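Local coordinates for manganese-dependent ADP-ribose/CDP-alcohol diphosphatase (Danio rerio, PDB 2NXF), which probably hydrolyses ADP-ribose and CDP-alcohols such as CDP-choline at a dinuclear metal centre held in a calcineurin-like phosphoesterase fold, at residues I11-Y16 with H265-G270; E284-T289 with S293-T298; P233-P238 with H280-G285. All blocks are in the same frame, centred on the assembly; numbering follows the deposited sequence.

Contact 1 of 3, residues I11-Y16 with H265-G270; sequences IADVQY and HDHDGG. With ZN (zinc ion), chain B; ZN (zinc ion), chain C; PO4 (phosphate ion), chain F.
Asp13 meets both His265 and His267 here, in the dinuclear metal centre of a calcineurin-like phosphoesterase: the Asp-x-Gln loop after strand 6-11 faces the His-x-His loop after strand 258-263. The two oxygens of the Asp13 carboxylate divide the work. OD1 binds the zinc ion of chain B at 2.1 Å, while OD2 takes the backbone N of His265 at 2.9 Å along a nearly straight bond (163°), on its syn side and somewhat out of the carboxylate plane. One oxygen thus serves the metal and the other ties the loops together, which limits rotation of the group. CG lies anti to the carbonyl carbon (chi1 -66°), sending the carboxylate across to the histidine loop.

The His267 ring crosses Asp13 at about a right angle, its plane turned 67° from the carboxylate. Its NE2 binds the chain B zinc at 2.2 Å. Asp13 OD1 therefore sits in plane at the ring edge, 3.1 Å from NE2, a closeness that reflects their common metal and not a hydrogen bond. Gln15 brings OE1 to the same zinc at 2.0 Å; its NE2, also bonded to Asp63, makes a weak bond to phosphate O3. His265 turns its ring to the second zinc, in chain C, binding it through ND1 at 2.2 Å. Glu288 hydrogen-bonds to ND1 of His267, and Asn198 to NE2 of His265, which helps to fix the turn of each ring. Asp60 joins the two metals, and Asn96 and His228 complete the second site. The phosphate, probably from the crystallisation liquor, spans both zincs through O3 and O4, as a substrate phosphate might. Water 1 also bridges the metals and donates to His265 O at 2.8 Å.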
# COMPACT_ATOMS: atom_id res chain seq x y z
N ILE A 11 -2.23 -4.60 7.49
CA ILE A 11 -3.52 -4.97 6.88
C ILE A 11 -3.63 -4.21 5.55
O ILE A 11 -3.03 -3.14 5.41
CB ILE A 11 -4.70 -4.66 7.83
CG1 ILE A 11 -5.96 -5.48 7.44
CG2 ILE A 11 -4.95 -3.14 7.94
CD1 ILE A 11 -7.04 -5.52 8.57
N ALA A 12 -4.34 -4.78 4.59
CA ALA A 12 -4.47 -4.15 3.27
C ALA A 12 -5.91 -4.21 2.76
O ALA A 12 -6.61 -5.20 2.98
CB ALA A 12 -3.56 -4.86 2.26
N ASP A 13 -6.31 -3.13 2.09
CA ASP A 13 -7.50 -3.16 1.20
C ASP A 13 -8.76 -3.54 1.96
O ASP A 13 -9.51 -4.44 1.55
CB ASP A 13 -7.27 -4.07 -0.03
CG ASP A 13 -6.17 -3.52 -0.96
OD1 ASP A 13 -6.50 -2.83 -1.91
OD2 ASP A 13 -4.98 -3.72 -0.67
N VAL A 14 -8.98 -2.86 3.09
CA VAL A 14 -10.23 -3.02 3.86
C VAL A 14 -11.43 -2.69 2.93
O VAL A 14 -12.38 -3.47 2.80
CB VAL A 14 -10.23 -2.14 5.13
CG1 VAL A 14 -11.59 -2.22 5.87
CG2 VAL A 14 -9.08 -2.53 6.08
N GLN A 15 -11.35 -1.53 2.28
CA GLN A 15 -12.34 -1.12 1.26
C GLN A 15 -13.78 -1.18 1.76
O GLN A 15 -14.68 -1.63 1.06
CB GLN A 15 -12.16 -1.91 -0.06
CG GLN A 15 -11.38 -1.08 -1.05
CD GLN A 15 -10.82 -1.86 -2.21
OE1 GLN A 15 -9.66 -2.29 -2.19
NE2 GLN A 15 -11.64 -2.04 -3.24
N TYR A 16 -13.96 -0.71 3.00
CA TYR A 16 -15.28 -0.70 3.63
C TYR A 16 -16.28 0.14 2.85
O TYR A 16 -15.92 1.18 2.30
CB TYR A 16 -15.18 -0.16 5.08
CG TYR A 16 -16.54 0.04 5.68
CD1 TYR A 16 -17.32 -1.05 6.06
CD2 TYR A 16 -17.08 1.32 5.81
CE1 TYR A 16 -18.59 -0.87 6.60
CE2 TYR A 16 -18.35 1.51 6.34
CZ TYR A 16 -19.10 0.40 6.72
OH TYR A 16 -20.37 0.56 7.23
N HIS A 265 -3.09 -3.75 -2.88
CA HIS A 265 -3.62 -3.56 -4.25
C HIS A 265 -4.00 -4.85 -4.95
O HIS A 265 -5.13 -4.96 -5.44
CB HIS A 265 -2.69 -2.70 -5.12
CG HIS A 265 -3.31 -2.18 -6.40
ND1 HIS A 265 -4.40 -1.34 -6.42
CD2 HIS A 265 -2.91 -2.30 -7.69
CE1 HIS A 265 -4.67 -0.99 -7.66
NE2 HIS A 265 -3.78 -1.57 -8.46
N ASP A 266 -3.09 -5.81 -5.03
CA ASP A 266 -3.44 -7.11 -5.61
C ASP A 266 -4.07 -7.94 -4.50
O ASP A 266 -3.35 -8.49 -3.65
CB ASP A 266 -2.19 -7.81 -6.18
CG ASP A 266 -2.49 -9.15 -6.81
OD1 ASP A 266 -3.63 -9.65 -6.71
OD2 ASP A 266 -1.57 -9.72 -7.45
N HIS A 267 -5.40 -8.02 -4.49
CA HIS A 267 -6.12 -8.63 -3.36
C HIS A 267 -5.83 -10.12 -3.20
O HIS A 267 -6.08 -10.68 -2.15
CB HIS A 267 -7.63 -8.44 -3.51
CG HIS A 267 -8.05 -7.00 -3.59
ND1 HIS A 267 -9.23 -6.61 -4.20
CD2 HIS A 267 -7.47 -5.87 -3.12
CE1 HIS A 267 -9.33 -5.29 -4.12
NE2 HIS A 267 -8.28 -4.82 -3.47
N ASP A 268 -5.33 -10.76 -4.27
CA ASP A 268 -4.93 -12.17 -4.22
C ASP A 268 -3.64 -12.39 -3.42
O ASP A 268 -3.36 -13.53 -3.00
CB ASP A 268 -4.71 -12.70 -5.63
CG ASP A 268 -6.01 -13.04 -6.36
OD1 ASP A 268 -7.11 -12.91 -5.78
OD2 ASP A 268 -5.91 -13.48 -7.53
N GLY A 269 -2.86 -11.33 -3.25
CA GLY A 269 -1.57 -11.40 -2.56
C GLY A 269 -0.48 -12.07 -3.39
O GLY A 269 -0.73 -12.64 -4.46
N GLY A 270 0.75 -12.01 -2.88
CA GLY A 270 1.88 -12.65 -3.54
C GLY A 270 3.10 -12.39 -2.70
O GLY A 270 3.07 -11.57 -1.77
ZN ZN B . -8.03 -2.59 -3.28
ZN ZN C . -5.95 -0.62 -4.96
P PO4 F . -8.95 -2.22 -6.46
O1 PO4 F . -8.46 -3.50 -7.10
O2 PO4 F . -10.22 -1.77 -7.16
O3 PO4 F . -9.36 -2.43 -5.01
O4 PO4 F . -7.89 -1.16 -6.50
O HOH W 1 -6.56 -2.68 -4.85

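Contact 2 of 3, residues E284-T289 with S293-T298; sequences EGVIET and SHAFAT
Ala295 CB, of strand 295-301, projects against the turn 284-289 and illustrates how a small side chain can fit closely to a folded loop. Its neighbours are Thr289 OG1 at 3.5 Å and Glu284 O at 3.8 Å, with Val286 CG2 a little farther off. That valine methyl also rests on the backbone oxygen of the same alanine, 3.3 Å from Ala295 O. Thr289 reaches Ser293 and His294 with its methyl: CG2, anti to the backbone N, touches the Ser293 side chain and comes to 3.3 Å from His294 N. Water 2 bridges the two backbones, donating to Glu284 O and Ala295 O.

One shell out, Thr289 OG1 donates to Gly285 O at 2.8 Å, bracing the turn from within, and Arg313 also bonds to this hydroxyl. On the strand side, Ala295 N donates to ND1 of His294 at 3.1 Å, close to the ring plane. Phe296 CD2 lies over one face of that imidazole, and Asp42 meets NE2. Beyond these, backbone bonds from Val286 to Ala12 and from Ile287 to Asp13 join the turn to the metal-binding loop after strand 6-11, the antiparallel neighbour of strand 295-301 in the mixed sheet.

Thr289 OG1 and Ala295 N bond within their own segments, so the two meet through methyls and one shared water, and their fit probably depends more on shape than on direct polar pairing.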
# COMPACT_ATOMS: atom_id res chain seq x y z
N GLU A 284 -2.63 -10.06 0.99
CA GLU A 284 -3.99 -10.43 0.59
C GLU A 284 -4.98 -9.38 1.09
O GLU A 284 -4.80 -8.84 2.19
CB GLU A 284 -4.34 -11.80 1.18
CG GLU A 284 -3.59 -12.98 0.51
CD GLU A 284 -2.13 -13.18 0.94
OE1 GLU A 284 -1.62 -12.51 1.86
OE2 GLU A 284 -1.45 -14.05 0.34
N GLY A 285 -6.01 -9.10 0.29
CA GLY A 285 -6.89 -7.97 0.60
C GLY A 285 -8.10 -8.38 1.43
O GLY A 285 -8.76 -9.39 1.15
N VAL A 286 -8.38 -7.58 2.45
CA VAL A 286 -9.52 -7.82 3.33
C VAL A 286 -10.84 -7.83 2.55
O VAL A 286 -11.73 -8.67 2.81
CB VAL A 286 -9.58 -6.73 4.43
CG1 VAL A 286 -10.95 -6.72 5.14
CG2 VAL A 286 -8.45 -6.94 5.45
N ILE A 287 -10.96 -6.92 1.59
CA ILE A 287 -12.23 -6.80 0.86
C ILE A 287 -12.67 -8.08 0.15
O ILE A 287 -13.85 -8.34 0.03
CB ILE A 287 -12.22 -5.60 -0.11
CG1 ILE A 287 -13.61 -5.36 -0.74
CG2 ILE A 287 -11.14 -5.75 -1.19
CD1 ILE A 287 -14.70 -5.01 0.29
N GLU A 288 -11.71 -8.90 -0.32
CA GLU A 288 -12.11 -10.13 -1.03
C GLU A 288 -12.08 -11.36 -0.12
O GLU A 288 -12.15 -12.48 -0.60
CB GLU A 288 -11.28 -10.32 -2.29
CG GLU A 288 -11.71 -9.30 -3.36
CD GLU A 288 -10.90 -9.34 -4.64
OE1 GLU A 288 -10.12 -10.28 -4.83
OE2 GLU A 288 -11.09 -8.40 -5.45
N THR A 289 -11.97 -11.10 1.18
CA THR A 289 -11.96 -12.15 2.22
C THR A 289 -13.38 -12.37 2.81
O THR A 289 -13.94 -11.43 3.38
CB THR A 289 -11.00 -11.82 3.32
OG1 THR A 289 -9.72 -11.50 2.75
CG2 THR A 289 -10.86 -13.00 4.30
N SER A 293 -13.21 -16.36 6.81
CA SER A 293 -11.76 -16.34 6.60
C SER A 293 -11.17 -15.09 7.30
O SER A 293 -11.80 -14.51 8.20
CB SER A 293 -11.49 -16.39 5.08
OG SER A 293 -10.10 -16.38 4.80
N HIS A 294 -9.95 -14.69 6.93
CA HIS A 294 -9.35 -13.47 7.47
C HIS A 294 -8.23 -13.06 6.56
O HIS A 294 -7.86 -13.81 5.67
CB HIS A 294 -8.76 -13.70 8.87
CG HIS A 294 -9.04 -12.59 9.84
ND1 HIS A 294 -9.02 -11.26 9.49
CD2 HIS A 294 -9.36 -12.62 11.16
CE1 HIS A 294 -9.30 -10.51 10.55
NE2 HIS A 294 -9.51 -11.32 11.57
N ALA A 295 -7.72 -11.85 6.78
CA ALA A 295 -6.50 -11.38 6.09
C ALA A 295 -5.87 -10.21 6.82
O ALA A 295 -6.23 -9.06 6.59
CB ALA A 295 -6.80 -10.97 4.63
N PHE A 296 -4.94 -10.52 7.71
CA PHE A 296 -4.11 -9.48 8.29
C PHE A 296 -2.89 -10.16 8.88
O PHE A 296 -2.77 -11.39 8.84
CB PHE A 296 -4.87 -8.65 9.36
CG PHE A 296 -5.01 -9.35 10.70
CD1 PHE A 296 -4.19 -9.01 11.78
CD2 PHE A 296 -5.99 -10.32 10.89
CE1 PHE A 296 -4.32 -9.66 13.04
CE2 PHE A 296 -6.15 -10.96 12.15
CZ PHE A 296 -5.31 -10.64 13.21
N ALA A 297 -1.96 -9.37 9.38
CA ALA A 297 -0.77 -9.95 9.98
C ALA A 297 -0.25 -9.10 11.13
O ALA A 297 -0.66 -7.93 11.30
CB ALA A 297 0.31 -10.13 8.91
N THR A 298 0.70 -9.66 11.86
CA THR A 298 1.52 -8.92 12.80
C THR A 298 2.97 -9.26 12.48
O THR A 298 3.31 -10.43 12.30
CB THR A 298 1.21 -9.32 14.25
OG1 THR A 298 -0.19 -9.16 14.48
CG2 THR A 298 2.00 -8.44 15.23
O HOH W 2 -4.63 -7.62 4.77

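Contact 3 of 3, residues P233-P238 with H280-G285; sequences PCAADP and HITLEG
Ala235 lies against His280 and Thr282, where the disulfide-bearing loop 233-238 packs on strand 279-282 of the seven-stranded mixed sheet in the calcineurin-like fold. The case illustrates how one directed bond and the CB atoms of two alanines can join a loop to a strand, beside a disulfide.

The polar part is a single hydrogen bond. Thr282 OG1 donates to Ala235 O at 2.8 Å, approaching from above the carbonyl plane, 47° out of it, with a C=O...donor angle of 131°. The hydroxyl takes the place anti to the carbonyl carbon, chi1 -55°, and this turns it to the loop while CG2 remains 4.1 Å from Ala235 O. Replacing Thr282 with a valine would probably leave Ala235 O without this donor, though the disulfide would still hold the loop.

The apolar contact is that of Ala235 CB with His280 CB, 3.8 Å apart. The two alanine methyls also make van der Waals contact with the threonine hydroxyl: Ala235 CB lies 3.8 Å from Thr282 OG1, and Ala236 CB adds a looser touch at 4.2 Å from Thr282 OG1. Ala235 CB thus bridges two residues on one face of the strand, whereas Ile281 between them points away. His280 contributes its CB to this contact; its imidazole meets His232 edge-to-face, and the side chain also touches Leu249 and Leu252 of helix 245-253.

A disulfide and a backbone bond also hold the loop. Cys234 is joined by the disulfide to Cys272 in strand 270-273, the edge strand beside 279-282. Past the alanines, the backbone N of Asp237 bonds to the carboxylate oxygen OD2 of Asp266.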
# COMPACT_ATOMS: atom_id res chain seq x y z
N PRO A 233 7.44 -8.16 -10.37
CA PRO A 233 6.55 -9.06 -11.09
C PRO A 233 6.33 -10.45 -10.47
O PRO A 233 5.32 -11.10 -10.77
CB PRO A 233 7.22 -9.19 -12.47
CG PRO A 233 8.02 -7.98 -12.62
CD PRO A 233 8.51 -7.64 -11.24
N CYS A 234 7.28 -10.92 -9.64
CA CYS A 234 7.12 -12.22 -8.95
C CYS A 234 6.14 -12.16 -7.78
O CYS A 234 5.70 -13.20 -7.28
CB CYS A 234 8.46 -12.80 -8.44
SG CYS A 234 9.54 -11.69 -7.48
N ALA A 235 5.81 -10.94 -7.36
CA ALA A 235 5.02 -10.74 -6.13
C ALA A 235 3.59 -10.29 -6.36
O ALA A 235 2.85 -10.09 -5.40
CB ALA A 235 5.75 -9.75 -5.19
N ALA A 236 3.19 -10.12 -7.62
CA ALA A 236 1.84 -9.63 -7.91
C ALA A 236 1.49 -9.89 -9.36
O ALA A 236 2.38 -10.06 -10.19
CB ALA A 236 1.74 -8.14 -7.64
N ASP A 237 0.20 -9.88 -9.66
CA ASP A 237 -0.26 -9.96 -11.04
C ASP A 237 0.25 -8.72 -11.80
O ASP A 237 0.25 -7.62 -11.24
CB ASP A 237 -1.78 -10.05 -11.10
CG ASP A 237 -2.29 -10.35 -12.50
OD1 ASP A 237 -2.43 -9.41 -13.32
OD2 ASP A 237 -2.53 -11.54 -12.82
N PRO A 238 0.67 -8.88 -13.07
CA PRO A 238 1.18 -7.74 -13.85
C PRO A 238 0.21 -6.55 -13.90
O PRO A 238 0.65 -5.40 -13.92
CB PRO A 238 1.34 -8.30 -15.26
CG PRO A 238 1.43 -9.74 -15.11
CD PRO A 238 0.73 -10.14 -13.84
N HIS A 280 9.82 -9.23 -1.21
CA HIS A 280 8.61 -8.51 -1.60
C HIS A 280 7.40 -9.23 -1.07
O HIS A 280 7.30 -10.46 -1.20
CB HIS A 280 8.55 -8.35 -3.12
CG HIS A 280 9.62 -7.45 -3.64
ND1 HIS A 280 9.37 -6.15 -4.00
CD2 HIS A 280 10.96 -7.63 -3.76
CE1 HIS A 280 10.51 -5.56 -4.35
NE2 HIS A 280 11.49 -6.44 -4.22
N ILE A 281 6.52 -8.48 -0.42
CA ILE A 281 5.30 -9.05 0.15
C ILE A 281 4.11 -8.24 -0.34
O ILE A 281 4.07 -7.01 -0.18
CB ILE A 281 5.32 -9.00 1.70
CG1 ILE A 281 6.58 -9.67 2.26
CG2 ILE A 281 4.04 -9.63 2.29
CD1 ILE A 281 6.86 -9.31 3.72
N THR A 282 3.15 -8.91 -0.97
CA THR A 282 1.90 -8.27 -1.35
C THR A 282 0.80 -8.89 -0.50
O THR A 282 0.51 -10.07 -0.63
CB THR A 282 1.61 -8.45 -2.86
OG1 THR A 282 2.73 -7.98 -3.61
CG2 THR A 282 0.32 -7.67 -3.28
N LEU A 283 0.23 -8.09 0.39
CA LEU A 283 -0.75 -8.59 1.34
C LEU A 283 -2.08 -8.88 0.68
O LEU A 283 -2.60 -8.06 -0.09
CB LEU A 283 -0.96 -7.57 2.46
CG LEU A 283 0.20 -7.37 3.42
CD1 LEU A 283 -0.09 -6.17 4.30
CD2 LEU A 283 0.42 -8.65 4.27
N GLU A 284 -2.63 -10.06 0.99
CA GLU A 284 -3.99 -10.43 0.59
C GLU A 284 -4.98 -9.38 1.09
O GLU A 284 -4.80 -8.84 2.19
CB GLU A 284 -4.34 -11.80 1.18
CG GLU A 284 -3.59 -12.98 0.51
CD GLU A 284 -2.13 -13.18 0.94
OE1 GLU A 284 -1.62 -12.51 1.86
OE2 GLU A 284 -1.45 -14.05 0.34
N GLY A 285 -6.01 -9.10 0.29
CA GLY A 285 -6.89 -7.97 0.60
C GLY A 285 -8.10 -8.38 1.43
O GLY A 285 -8.76 -9.39 1.15

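Contacts 1 and 3 are buried, whereas contact 2 is partly buried and lies farther from the centre of the chain. Their chemistry changes with place: contact 1 is built on metal ligands, contact 3 on one hydroxyl bond and methyls, contact 2 on methyls and a bridging water. The chain 280-289 serves contact 3 with its strand and contact 2 with its turn, Glu284 and Gly285 belonging to both. Probable hydrogen bonds tie each of them to a different half of contact 1, contact 2 to the aspartate loop and contact 3, through Gly270 O and Thr282 N, to the histidine loop. Contacts 2 and 3 also concern different sheets, through strands 295-301 and 279-282.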